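Local coordinates for ARO (armadillo repeats only protein) (Plasmodium falciparum Santa Lucia, PDB 5EWP) that is an armadillo-repeat protein that probably serves as a protein-binding platform in the translocation and attachment of rhoptries to the apical pole of the parasite, at residues 17-22 and 56-61; 154-159 and 164-169. All blocks are in the same frame, centred on the assembly; numbering follows the deposited sequence.

Contact 1: 17-22 and 56-61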
loop_
_atom_site.group_PDB
_atom_site.type_symbol
_atom_site.label_atom_id
_atom_site.label_comp_id
_atom_site.label_asym_id
_atom_site.label_seq_id
_atom_site.Cartn_x
_atom_site.Cartn_y
_atom_site.Cartn_z
ATOM N N LEU A 17 -5.588 -21.263 -20.224
ATOM C CA LEU A 17 -5.604 -20.780 -21.594
ATOM C C LEU A 17 -5.986 -19.305 -21.655
ATOM O O LEU A 17 -5.383 -18.544 -22.409
ATOM C CB LEU A 17 -6.558 -21.611 -22.437
ATOM C CG LEU A 17 -6.040 -23.040 -22.572
ATOM C CD1 LEU A 17 -6.950 -23.817 -23.445
ATOM C CD2 LEU A 17 -4.641 -23.028 -23.160
ATOM N N ARG A 18 -6.983 -18.922 -20.860
ATOM C CA ARG A 18 -7.416 -17.527 -20.781
ATOM C C ARG A 18 -6.277 -16.652 -20.300
ATOM O O ARG A 18 -6.052 -15.577 -20.842
ATOM C CB ARG A 18 -8.628 -17.389 -19.860
ATOM C CG ARG A 18 -9.926 -17.861 -20.500
ATOM C CD ARG A 18 -11.094 -17.857 -19.517
ATOM N NE ARG A 18 -11.378 -16.532 -18.970
ATOM C CZ ARG A 18 -12.037 -16.316 -17.835
ATOM N NH1 ARG A 18 -12.482 -17.341 -17.118
ATOM N NH2 ARG A 18 -12.250 -15.075 -17.414
ATOM N N PHE A 19 -5.539 -17.128 -19.298
ATOM C CA PHE A 19 -4.389 -16.384 -18.804
ATOM C C PHE A 19 -3.327 -16.186 -19.886
ATOM O O PHE A 19 -2.814 -15.079 -20.070
ATOM C CB PHE A 19 -3.742 -17.071 -17.591
ATOM C CG PHE A 19 -2.561 -16.312 -17.058
ATOM C CD1 PHE A 19 -2.738 -15.313 -16.105
ATOM C CD2 PHE A 19 -1.279 -16.548 -17.556
ATOM C CE1 PHE A 19 -1.651 -14.580 -15.623
ATOM C CE2 PHE A 19 -0.200 -15.821 -17.099
ATOM C CZ PHE A 19 -0.386 -14.820 -16.137
ATOM N N ASP A 20 -2.971 -17.263 -20.582
ATOM C CA ASP A 20 -1.914 -17.176 -21.589
ATOM C C ASP A 20 -2.275 -16.214 -22.703
ATOM O O ASP A 20 -1.428 -15.465 -23.187
ATOM C CB ASP A 20 -1.605 -18.560 -22.169
ATOM C CG ASP A 20 -0.899 -19.451 -21.175
ATOM O OD1 ASP A 20 -0.364 -18.910 -20.178
ATOM O OD2 ASP A 20 -0.862 -20.686 -21.391
ATOM N N LYS A 21 -3.540 -16.222 -23.098
ATOM C CA LYS A 21 -3.989 -15.316 -24.146
ATOM C C LYS A 21 -4.013 -13.876 -23.640
ATOM O O LYS A 21 -3.576 -12.956 -24.337
ATOM C CB LYS A 21 -5.365 -15.736 -24.664
ATOM C CG LYS A 21 -5.859 -14.907 -25.852
ATOM C CD LYS A 21 -7.194 -15.411 -26.357
ATOM C CE LYS A 21 -7.680 -14.611 -27.558
ATOM N NZ LYS A 21 -8.023 -13.209 -27.186
ATOM N N ALA A 22 -4.519 -13.675 -22.427
ATOM C CA ALA A 22 -4.534 -12.340 -21.843
ATOM C C ALA A 22 -3.114 -11.777 -21.736
ATOM O O ALA A 22 -2.893 -10.588 -21.961
ATOM C CB ALA A 22 -5.217 -12.360 -20.484
ATOM N N LYS A 56 0.053 -18.697 -6.256
ATOM C CA LYS A 56 -0.178 -20.136 -6.194
ATOM C C LYS A 56 -1.346 -20.555 -7.076
ATOM O O LYS A 56 -1.598 -21.757 -7.276
ATOM C CB LYS A 56 -0.429 -20.573 -4.739
ATOM C CG LYS A 56 0.729 -20.242 -3.795
ATOM C CD LYS A 56 0.597 -20.901 -2.408
ATOM C CE LYS A 56 -0.847 -20.970 -1.914
ATOM N NZ LYS A 56 -1.291 -19.780 -1.121
ATOM N N THR A 57 -2.042 -19.558 -7.613
ATOM C CA THR A 57 -3.196 -19.762 -8.492
ATOM C C THR A 57 -3.189 -18.779 -9.646
ATOM O O THR A 57 -2.519 -17.748 -9.586
ATOM C CB THR A 57 -4.546 -19.599 -7.751
ATOM O OG1 THR A 57 -4.581 -18.310 -7.126
ATOM C CG2 THR A 57 -4.755 -20.680 -6.690
ATOM N N ILE A 58 -3.966 -19.075 -10.686
ATOM C CA ILE A 58 -4.115 -18.152 -11.803
ATOM C C ILE A 58 -4.659 -16.804 -11.304
ATOM O O ILE A 58 -4.287 -15.742 -11.813
ATOM C CB ILE A 58 -5.038 -18.751 -12.889
ATOM C CG1 ILE A 58 -4.307 -19.867 -13.629
ATOM C CG2 ILE A 58 -5.494 -17.697 -13.880
ATOM C CD1 ILE A 58 -3.121 -19.376 -14.424
ATOM N N GLY A 59 -5.517 -16.850 -10.291
ATOM C CA GLY A 59 -6.068 -15.633 -9.701
ATOM C C GLY A 59 -4.996 -14.697 -9.167
ATOM O O GLY A 59 -4.958 -13.512 -9.503
ATOM N N ALA A 60 -4.103 -15.220 -8.332
ATOM C CA ALA A 60 -3.024 -14.390 -7.808
ATOM C C ALA A 60 -2.037 -13.977 -8.905
ATOM O O ALA A 60 -1.471 -12.885 -8.867
ATOM C CB ALA A 60 -2.301 -15.113 -6.693
ATOM N N LEU A 61 -1.824 -14.855 -9.878
ATOM C CA LEU A 61 -0.917 -14.553 -10.974
ATOM C C LEU A 61 -1.453 -13.414 -11.849
ATOM O O LEU A 61 -0.701 -12.572 -12.343
ATOM C CB LEU A 61 -0.703 -15.800 -11.812
ATOM C CG LEU A 61 0.387 -15.714 -12.877
ATOM C CD1 LEU A 61 1.744 -15.419 -12.260
ATOM C CD2 LEU A 61 0.397 -17.023 -13.650
#
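F19 and I58 mark the closest approach of the two backbones, with their CA atoms 7.2 Å apart. Segment 17-22 is helical throughout and belongs to helix 14-25, whereas 56-61 contains the start of helix 58-70, with T57 as its N-cap. The capping bond, from A60 N to T57 OG1, is nearly straight but long and weak at 3.4 Å, and the first turn is also held by L61 N bonding to T57 O. No hydrogen bond passes between the segments, and the contact is wholly apolar.

F19 carries one side of it, its CA-CB bond directed at the second helix. Its CG stands anti to the backbone N (chi1 -179°), which extends the ring away from its own helix so that its far end meets L61. There L61 CD2 sits over one face in a CH-pi contact, 3.8 Å from the centroid of the F19 ring and displaced toward the rim, with CD2 only 3.4 Å from F19 CZ. L61 CG adds a second touch on the same end, 3.5 Å from F19 CZ.

In this armadillo-repeat protein, built mainly of helices, the pair brings helix 14-25 onto the start of helix 58-70, with helix 28-34 intervening in the chain. I58 works nearer the root of the phenylalanine: its CD1 lies 4.0 Å from F19 CB and approaches the ring obliquely. The F19 ring also meets that of F31 from helix 28-34, while S62 and Q65 extend its contact along helix 58-70.

Contact 2: 154-159 and 164-169; sequences NIFVLD and KEFLKL
Two phenylalanines, F156 and F166, make the contact between 154-159 and 164-169, each sending its CB toward the opposite segment. Their ring centroids are 4.7 Å apart and the planes are inclined at 47°, an oblique pairing. One side of the F156 ring does the touching: CD2 lies 3.7 Å above the F166 plane, over its centre, and F156 CE2 comes within 3.7 Å of F166 CE2. F166 thus offers a face to two neighbouring carbons of its partner.

The two rings reach this position by different torsions. In F156 the CG lies between the backbone N and the carbonyl carbon (chi1 65°), a conformation seldom found inside a helix, and here it occurs in the last part of helix 142-156, where the chain enters the type I turn F156-D159. F166, in the last turn of helix 160-168, instead has CG anti to the backbone N (chi1 -179°), and its ring projects outward to meet F156.

One residue ahead of the turn's own span, L158 N bonds to I155 O at 3.3 Å. D159 then N-caps the next helix, its OD1 accepting from K161 N, and the F156-F166 pair lies between helices 142-156 and 160-168. Around this corner, F166 also packs on I134 of helix 130-136, on I172 and L175 of helix 171-177 and on F204 of helix 192-205, while I155 leans on M124 and F125 of helix 118-126.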
loop_
_atom_site.group_PDB
_atom_site.type_symbol
_atom_site.label_atom_id
_atom_site.label_comp_id
_atom_site.label_asym_id
_atom_site.label_seq_id
_atom_site.Cartn_x
_atom_site.Cartn_y
_atom_site.Cartn_z
ATOM N N ASN A 154 -1.650 8.108 0.081
ATOM C CA ASN A 154 -2.043 8.586 -1.251
ATOM C C ASN A 154 -3.541 8.827 -1.319
ATOM O O ASN A 154 -4.007 9.749 -2.008
ATOM C CB ASN A 154 -1.588 7.603 -2.342
ATOM C CG ASN A 154 -0.063 7.618 -2.545
ATOM O OD1 ASN A 154 0.623 8.519 -2.074
ATOM N ND2 ASN A 154 0.454 6.632 -3.268
ATOM N N ILE A 155 -4.295 8.021 -0.580
ATOM C CA ILE A 155 -5.738 8.218 -0.463
ATOM C C ILE A 155 -6.085 9.384 0.464
ATOM O O ILE A 155 -6.835 10.278 0.052
ATOM C CB ILE A 155 -6.440 6.931 0.051
ATOM C CG1 ILE A 155 -6.333 5.832 -1.008
ATOM C CG2 ILE A 155 -7.904 7.186 0.383
ATOM C CD1 ILE A 155 -6.562 4.409 -0.443
ATOM N N PHE A 156 -5.572 9.406 1.700
ATOM C CA PHE A 156 -6.171 10.349 2.652
ATOM C C PHE A 156 -5.760 11.801 2.411
ATOM O O PHE A 156 -6.447 12.703 2.878
ATOM C CB PHE A 156 -5.936 9.951 4.143
ATOM C CG PHE A 156 -4.492 9.971 4.644
ATOM C CD1 PHE A 156 -3.710 11.116 4.615
ATOM C CD2 PHE A 156 -3.966 8.840 5.270
ATOM C CE1 PHE A 156 -2.416 11.115 5.129
ATOM C CE2 PHE A 156 -2.686 8.837 5.784
ATOM C CZ PHE A 156 -1.908 9.960 5.723
ATOM N N VAL A 157 -4.685 12.055 1.671
ATOM C CA VAL A 157 -4.316 13.459 1.442
ATOM C C VAL A 157 -5.327 14.197 0.565
ATOM O O VAL A 157 -5.349 15.430 0.545
ATOM C CB VAL A 157 -2.932 13.610 0.801
ATOM C CG1 VAL A 157 -1.854 13.092 1.741
ATOM C CG2 VAL A 157 -2.864 12.908 -0.541
ATOM N N LEU A 158 -6.192 13.461 -0.120
ATOM C CA LEU A 158 -7.100 14.069 -1.093
ATOM C C LEU A 158 -8.337 14.735 -0.480
ATOM O O LEU A 158 -8.938 15.625 -1.097
ATOM C CB LEU A 158 -7.537 13.010 -2.106
ATOM C CG LEU A 158 -6.424 12.469 -3.001
ATOM C CD1 LEU A 158 -7.012 11.407 -3.917
ATOM C CD2 LEU A 158 -5.775 13.586 -3.816
ATOM N N ASP A 159 -8.700 14.352 0.739
ATOM C CA ASP A 159 -9.963 14.812 1.319
ATOM C C ASP A 159 -9.949 14.740 2.845
ATOM O O ASP A 159 -9.544 13.739 3.432
ATOM C CB ASP A 159 -11.109 13.977 0.750
ATOM C CG ASP A 159 -12.473 14.586 0.977
ATOM O OD1 ASP A 159 -12.786 15.041 2.096
ATOM O OD2 ASP A 159 -13.255 14.590 0.002
ATOM N N LYS A 164 -10.368 11.837 8.315
ATOM C CA LYS A 164 -11.248 11.527 9.449
ATOM C C LYS A 164 -11.522 10.034 9.566
ATOM O O LYS A 164 -11.485 9.468 10.668
ATOM C CB LYS A 164 -12.577 12.279 9.335
ATOM C CG LYS A 164 -12.559 13.650 9.977
ATOM C CD LYS A 164 -13.755 14.483 9.546
ATOM C CE LYS A 164 -13.693 15.881 10.144
ATOM N NZ LYS A 164 -14.980 16.612 9.993
ATOM N N GLU A 165 -11.813 9.402 8.431
ATOM C CA GLU A 165 -12.096 7.976 8.400
ATOM C C GLU A 165 -10.836 7.179 8.764
ATOM O O GLU A 165 -10.897 6.226 9.556
ATOM C CB GLU A 165 -12.640 7.581 7.023
ATOM C CG GLU A 165 -12.842 6.082 6.790
ATOM C CD GLU A 165 -14.062 5.494 7.502
ATOM O OE1 GLU A 165 -14.691 6.191 8.319
ATOM O OE2 GLU A 165 -14.393 4.319 7.230
ATOM N N PHE A 166 -9.700 7.581 8.200
ATOM C CA PHE A 166 -8.416 6.964 8.522
ATOM C C PHE A 166 -8.160 6.991 10.038
ATOM O O PHE A 166 -7.801 5.971 10.654
ATOM C CB PHE A 166 -7.298 7.682 7.755
ATOM C CG PHE A 166 -5.912 7.117 7.992
ATOM C CD1 PHE A 166 -5.518 5.915 7.400
ATOM C CD2 PHE A 166 -4.996 7.802 8.770
ATOM C CE1 PHE A 166 -4.235 5.407 7.609
ATOM C CE2 PHE A 166 -3.713 7.314 8.976
ATOM C CZ PHE A 166 -3.332 6.106 8.394
ATOM N N LEU A 167 -8.395 8.147 10.649
ATOM C CA LEU A 167 -8.223 8.304 12.096
ATOM C C LEU A 167 -9.180 7.415 12.885
ATOM O O LEU A 167 -8.784 6.749 13.846
ATOM C CB LEU A 167 -8.412 9.778 12.466
ATOM C CG LEU A 167 -8.354 10.179 13.940
ATOM C CD1 LEU A 167 -7.011 9.823 14.531
ATOM C CD2 LEU A 167 -8.629 11.672 14.060
ATOM N N LYS A 168 -10.438 7.398 12.463
ATOM C CA LYS A 168 -11.473 6.607 13.111
ATOM C C LYS A 168 -11.153 5.115 13.095
ATOM O O LYS A 168 -11.457 4.397 14.041
ATOM C CB LYS A 168 -12.816 6.877 12.432
ATOM C CG LYS A 168 -14.002 6.109 12.970
ATOM C CD LYS A 168 -15.132 6.159 11.964
ATOM C CE LYS A 168 -16.484 6.018 12.626
ATOM N NZ LYS A 168 -16.570 4.739 13.368
ATOM N N LEU A 169 -10.523 4.664 12.015
ATOM C CA LEU A 169 -10.226 3.254 11.817
ATOM C C LEU A 169 -8.932 2.803 12.486
ATOM O O LEU A 169 -8.544 1.633 12.382
ATOM C CB LEU A 169 -10.158 2.943 10.323
ATOM C CG LEU A 169 -11.471 3.074 9.562
ATOM C CD1 LEU A 169 -11.221 2.998 8.057
ATOM C CD2 LEU A 169 -12.436 1.983 10.009
#

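Overall arrangement
Both contacts join helices of a single elongated, mainly helical chain, and they follow one another in series without nesting or crossing. From the N terminus, contact 1 comes first: it closes a loop of 33 residues that includes helix 28-34, tying helix 14-25 to the beginning of helix 58-70. The chain then runs through the helices from 77-84 to 130-136 before contact 2 closes a much tighter corner, with four residues between its segments, linking helix 142-156 to 160-168. The contacts lie on opposite sides of the chain's centre, their own centres 34 Å apart and their nearest atoms about 20 Å apart, so they do not touch.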